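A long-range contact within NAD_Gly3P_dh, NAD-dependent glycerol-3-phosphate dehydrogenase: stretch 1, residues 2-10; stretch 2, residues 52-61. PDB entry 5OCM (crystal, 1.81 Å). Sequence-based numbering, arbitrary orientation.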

ATOM      1  N   ARG A   2      32.689  13.575 -29.430  1.00 44.22           N
ATOM      2  CA  ARG A   2      31.453  14.456 -29.514  1.00 41.44           C
ATOM      3  C   ARG A   2      31.184  15.149 -28.146  1.00 38.17           C
ATOM      4  O   ARG A   2      31.172  14.484 -27.119  1.00 39.70           O
ATOM      5  CB  ARG A   2      30.208  13.636 -29.968  1.00 42.66           C
ATOM      6  N   ASP A   3      30.817  16.412 -28.135  1.00 35.66           N
ATOM      7  CA  ASP A   3      30.334  17.092 -26.887  1.00 39.34           C
ATOM      8  C   ASP A   3      28.833  16.800 -26.767  1.00 29.25           C
ATOM      9  O   ASP A   3      28.116  16.899 -27.757  1.00 31.12           O
ATOM     10  CB  ASP A   3      30.481  18.602 -26.958  1.00 45.33           C
ATOM     11  CG  ASP A   3      31.906  19.078 -26.943  1.00 52.50           C
ATOM     12  OD1 ASP A   3      32.758  18.446 -26.287  1.00 51.11           O
ATOM     13  OD2 ASP A   3      32.140  20.144 -27.564  1.00 60.26           O
ATOM     14  N   THR A   4      28.391  16.418 -25.576  1.00 21.56           N
ATOM     15  CA  THR A   4      27.026  16.047 -25.361  1.00 18.30           C
ATOM     16  C   THR A   4      26.495  16.794 -24.150  1.00 18.84           C
ATOM     17  O   THR A   4      27.220  17.438 -23.455  1.00 17.16           O
ATOM     18  CB  THR A   4      26.870  14.505 -25.220  1.00 18.22           C
ATOM     19  OG1 THR A   4      27.824  13.972 -24.289  1.00 15.69           O
ATOM     20  CG2 THR A   4      27.078  13.798 -26.547  1.00 19.19           C
ATOM     21  N   ASP A   5      25.200  16.704 -23.927  1.00 17.70           N
ATOM     22  CA  ASP A   5      24.523  17.423 -22.843  1.00 17.07           C
ATOM     23  C   ASP A   5      24.528  16.640 -21.531  1.00 15.58           C
ATOM     24  O   ASP A   5      24.551  17.234 -20.464  1.00 17.40           O
ATOM     25  CB  ASP A   5      23.061  17.699 -23.244  1.00 17.40           C
ATOM     26  CG  ASP A   5      22.942  18.536 -24.493  1.00 19.14           C
ATOM     27  OD1 ASP A   5      23.642  19.519 -24.616  1.00 19.73           O
ATOM     28  OD2 ASP A   5      22.157  18.189 -25.365  1.00 19.27           O
ATOM     29  N   VAL A   6      24.474  15.301 -21.635  1.00 14.80           N
ATOM     30  CA  VAL A   6      24.353  14.441 -20.477  1.00 15.52           C
ATOM     31  C   VAL A   6      25.024  13.100 -20.748  1.00 14.93           C
ATOM     32  O   VAL A   6      24.981  12.603 -21.852  1.00 14.42           O
ATOM     33  CB  VAL A   6      22.864  14.320 -20.016  1.00 16.03           C
ATOM     34  CG1 VAL A   6      22.064  13.670 -21.051  1.00 19.01           C
ATOM     35  CG2 VAL A   6      22.749  13.511 -18.738  1.00 17.22           C
ATOM     36  N   THR A   7      25.717  12.581 -19.747  1.00 13.38           N
ATOM     37  CA  THR A   7      26.339  11.259 -19.728  1.00 12.63           C
ATOM     38  C   THR A   7      25.602  10.351 -18.719  1.00 12.66           C
ATOM     39  O   THR A   7      25.272  10.805 -17.625  1.00 12.10           O
ATOM     40  CB  THR A   7      27.827  11.358 -19.368  1.00 14.26           C
ATOM     41  OG1 THR A   7      28.518  11.967 -20.495  1.00 13.81           O
ATOM     42  CG2 THR A   7      28.426   9.985 -19.098  1.00 14.55           C
ATOM     43  N   VAL A   8      25.329   9.099 -19.122  1.00 11.85           N
ATOM     44  CA  VAL A   8      24.845   8.090 -18.242  1.00 11.69           C
ATOM     45  C   VAL A   8      25.921   6.993 -18.114  1.00 12.92           C
ATOM     46  O   VAL A   8      26.370   6.404 -19.137  1.00 14.34           O
ATOM     47  CB  VAL A   8      23.519   7.465 -18.716  1.00 12.20           C
ATOM     48  CG1 VAL A   8      23.067   6.349 -17.763  1.00 14.10           C
ATOM     49  CG2 VAL A   8      22.454   8.558 -18.843  1.00 13.51           C
ATOM     50  N   LEU A   9      26.364   6.757 -16.872  1.00 13.43           N
ATOM     51  CA  LEU A   9      27.242   5.654 -16.532  1.00 12.07           C
ATOM     52  C   LEU A   9      26.430   4.571 -15.845  1.00 14.74           C
ATOM     53  O   LEU A   9      25.890   4.803 -14.767  1.00 11.96           O
ATOM     54  CB  LEU A   9      28.349   6.113 -15.589  1.00 13.39           C
ATOM     55  CG  LEU A   9      29.132   7.349 -16.012  1.00 14.50           C
ATOM     56  CD1 LEU A   9      30.154   7.750 -14.951  1.00 15.16           C
ATOM     57  CD2 LEU A   9      29.840   7.136 -17.344  1.00 15.57           C
ATOM     58  N   GLY A  10      26.363   3.408 -16.482  1.00 13.77           N
ATOM     59  CA  GLY A  10      25.630   2.255 -15.999  1.00 12.87           C
ATOM     60  C   GLY A  10      24.403   2.024 -16.853  1.00 13.05           C
ATOM     61  O   GLY A  10      23.503   2.867 -16.885  1.00 14.41           O
ATOM     62  N   SER A  52      35.245   4.293 -22.644  1.00 18.51           N
ATOM     63  CA  SER A  52      35.633   4.201 -21.260  1.00 18.02           C
ATOM     64  C   SER A  52      34.799   5.134 -20.411  1.00 16.67           C
ATOM     65  O   SER A  52      34.240   6.088 -20.923  1.00 14.90           O
ATOM     66  CB  SER A  52      37.116   4.532 -21.118  1.00 17.01           C
ATOM     67  OG  SER A  52      37.292   5.926 -21.300  1.00 16.67           O
ATOM     68  N   ALA A  53      34.732   4.862 -19.104  1.00 17.57           N
ATOM     69  CA  ALA A  53      34.011   5.729 -18.202  1.00 15.59           C
ATOM     70  C   ALA A  53      34.624   7.115 -18.201  1.00 14.78           C
ATOM     71  O   ALA A  53      33.934   8.103 -18.122  1.00 12.53           O
ATOM     72  CB  ALA A  53      34.016   5.154 -16.789  1.00 15.54           C
ATOM     73  N   ARG A  54      35.970   7.175 -18.278  1.00 16.62           N
ATOM     74  CA  ARG A  54      36.615   8.486 -18.288  1.00 17.81           C
ATOM     75  C   ARG A  54      36.213   9.303 -19.527  1.00 15.41           C
ATOM     76  O   ARG A  54      35.906  10.480 -19.418  1.00 17.18           O
ATOM     77  CB  ARG A  54      38.147   8.267 -18.272  1.00 23.64           C
ATOM     78  CG  ARG A  54      38.993   9.530 -18.207  1.00 28.65           C
ATOM     79  CD  ARG A  54      40.457   9.181 -18.638  1.00 33.18           C
ATOM     80  NE  ARG A  54      41.373   9.959 -17.853  1.00 43.89           N
ATOM     81  CZ  ARG A  54      41.823  11.162 -18.174  1.00 54.67           C
ATOM     82  NH1 ARG A  54      42.670  11.775 -17.354  1.00 58.00           N
ATOM     83  NH2 ARG A  54      41.462  11.748 -19.331  1.00 64.00           N
ATOM     84  N   ASP A  55      36.220   8.671 -20.700  1.00 17.07           N
ATOM     85  CA  ASP A  55      35.792   9.357 -21.931  1.00 17.61           C
ATOM     86  C   ASP A  55      34.316   9.827 -21.818  1.00 14.88           C
ATOM     87  O   ASP A  55      33.930  10.909 -22.266  1.00 14.51           O
ATOM     88  CB  ASP A  55      35.866   8.398 -23.124  1.00 20.70           C
ATOM     89  CG  ASP A  55      37.303   8.172 -23.674  1.00 24.45           C
ATOM     90  OD1 ASP A  55      38.257   8.863 -23.218  1.00 27.82           O
ATOM     91  OD2 ASP A  55      37.386   7.326 -24.575  1.00 29.44           O
ATOM     92  N   ALA A  56      33.480   8.979 -21.219  1.00 13.84           N
ATOM     93  CA  ALA A  56      32.068   9.310 -21.074  1.00 14.14           C
ATOM     94  C   ALA A  56      31.873  10.522 -20.173  1.00 14.87           C
ATOM     95  O   ALA A  56      31.138  11.467 -20.509  1.00 17.70           O
ATOM     96  CB  ALA A  56      31.328   8.119 -20.571  1.00 11.86           C
ATOM     97  N   ALA A  57      32.596  10.539 -19.049  1.00 15.79           N
ATOM     98  CA  ALA A  57      32.513  11.621 -18.107  1.00 18.42           C
ATOM     99  C   ALA A  57      32.980  12.948 -18.718  1.00 20.44           C
ATOM    100  O   ALA A  57      32.351  13.992 -18.486  1.00 22.20           O
ATOM    101  CB  ALA A  57      33.283  11.307 -16.841  1.00 17.47           C
ATOM    102  N   GLU A  58      34.005  12.863 -19.567  1.00 20.40           N
ATOM    103  CA  GLU A  58      34.573  14.057 -20.182  1.00 22.60           C
ATOM    104  C   GLU A  58      33.664  14.683 -21.211  1.00 22.61           C
ATOM    105  O   GLU A  58      33.868  15.829 -21.564  1.00 21.82           O
ATOM    106  CB  GLU A  58      35.923  13.741 -20.916  1.00 26.68           C
ATOM    107  CG  GLU A  58      37.109  13.626 -20.019  1.00 34.77           C
ATOM    108  CD  GLU A  58      38.400  13.270 -20.751  1.00 43.82           C
ATOM    109  OE1 GLU A  58      38.401  12.673 -21.869  1.00 44.14           O
ATOM    110  OE2 GLU A  58      39.433  13.589 -20.141  1.00 44.46           O
ATOM    111  N   ALA A  59      32.659  13.945 -21.702  1.00 17.57           N
ATOM    112  CA  ALA A  59      31.835  14.410 -22.824  1.00 21.09           C
ATOM    113  C   ALA A  59      30.755  15.423 -22.453  1.00 19.02           C
ATOM    114  O   ALA A  59      30.287  16.162 -23.339  1.00 19.23           O
ATOM    115  CB  ALA A  59      31.216  13.220 -23.493  1.00 23.32           C
ATOM    116  N   SER A  60      30.348  15.468 -21.176  1.00 15.87           N
ATOM    117  CA  SER A  60      29.168  16.231 -20.800  1.00 17.79           C
ATOM    118  C   SER A  60      29.343  17.065 -19.543  1.00 17.56           C
ATOM    119  O   SER A  60      30.097  16.683 -18.654  1.00 18.23           O
ATOM    120  CB  SER A  60      27.950  15.283 -20.550  1.00 16.33           C
ATOM    121  OG  SER A  60      27.819  14.316 -21.603  1.00 17.70           O
ATOM    122  N   PRO A  61      28.567  18.141 -19.404  1.00 18.49           N
ATOM    123  CA  PRO A  61      28.592  18.906 -18.145  1.00 19.03           C
ATOM    124  C   PRO A  61      27.760  18.296 -17.024  1.00 17.20           C
ATOM    125  O   PRO A  61      27.863  18.779 -15.889  1.00 17.60           O
ATOM    126  CB  PRO A  61      27.962  20.251 -18.539  1.00 21.12           C
ATOM    127  CG  PRO A  61      27.103  19.933 -19.708  1.00 22.15           C
ATOM    128  CD  PRO A  61      27.791  18.828 -20.449  1.00 21.19           C
TER

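Strand 6-9 runs nearly antiparallel to the helix that begins at Ala 53, with 153° between their N-to-C directions and a closest approach of 8.1 Å between their axes. The backbones draw together around Ala 59 and Ser 60: the CA atoms of Thr 4 and Ser 60 lie 5.0 Å apart, whereas those of Leu 9 and Ala 53 are separated by 7.0 Å. The hydrogen bonds involve Thr 4 and Thr 7, and Leu 9 makes an apolar contact.

A single backbone-to-backbone hydrogen bond joins the stretches. Thr 4 N donates to Ala 59 O at 2.9 Å, and its N-H...O angle of 175° is almost ideal. Beside it, Ser 60 CA approaches Thr 4 O at 3.5 Å in a CA-H...O contact, so that the chain of Thr 4 meets successive residues of the other stretch through its amide and its carbonyl.

The remaining hydrogen bonds involve side-chain hydroxyls. Ser 60, whose CA-to-CB bond points toward stretch 1, places its OG 2.7 Å from Thr 4 OG1, forming a hydrogen bond in which either hydroxyl could be the donor. The same Ser 60 OG lies 2.7 Å from Thr 7 OG1, so it sits within short range of both threonines. Thr 7 OG1 in turn donates to Ala 56 O at 2.7 Å. The m rotamer of Thr 7 (chi1 -71°) thus directs its hydroxyl to Ala 56 O, which also accepts from Ala 59 N at 3.1 Å within its own stretch. Proximity alone does not make a bond here: Ser 60 OG is 3.3 Å from Thr 7 N, but the angle is poor.

Apolar packing follows the alternation of the strand. The CA-to-CB bonds of Thr 7 and Leu 9 point toward the other stretch, those of Val 6 and Val 8 away. Leu 9 CD2 packs against Ala 56 CB at 3.7 Å, and the methyl of Thr 7 reaches the same alanine, with Thr 7 CG2 3.8 Å from Ala 56 CB. Thr 7 therefore combines a polar and an apolar contact with one residue. The CA-to-CB bond of Ala 56 points toward the other stretch, and its CB meets both side chains.

Further van der Waals contacts extend the interface beyond the strand. Ala 59 CB lies 3.6 Å from Thr 4 OG1 and 3.8 Å from Arg 2 O, while Pro 61 CD rests 3.4 Å from Thr 4 O and 3.6 Å from Asp 5 O. Together the two stretches bury 406 Å², summed over both sides.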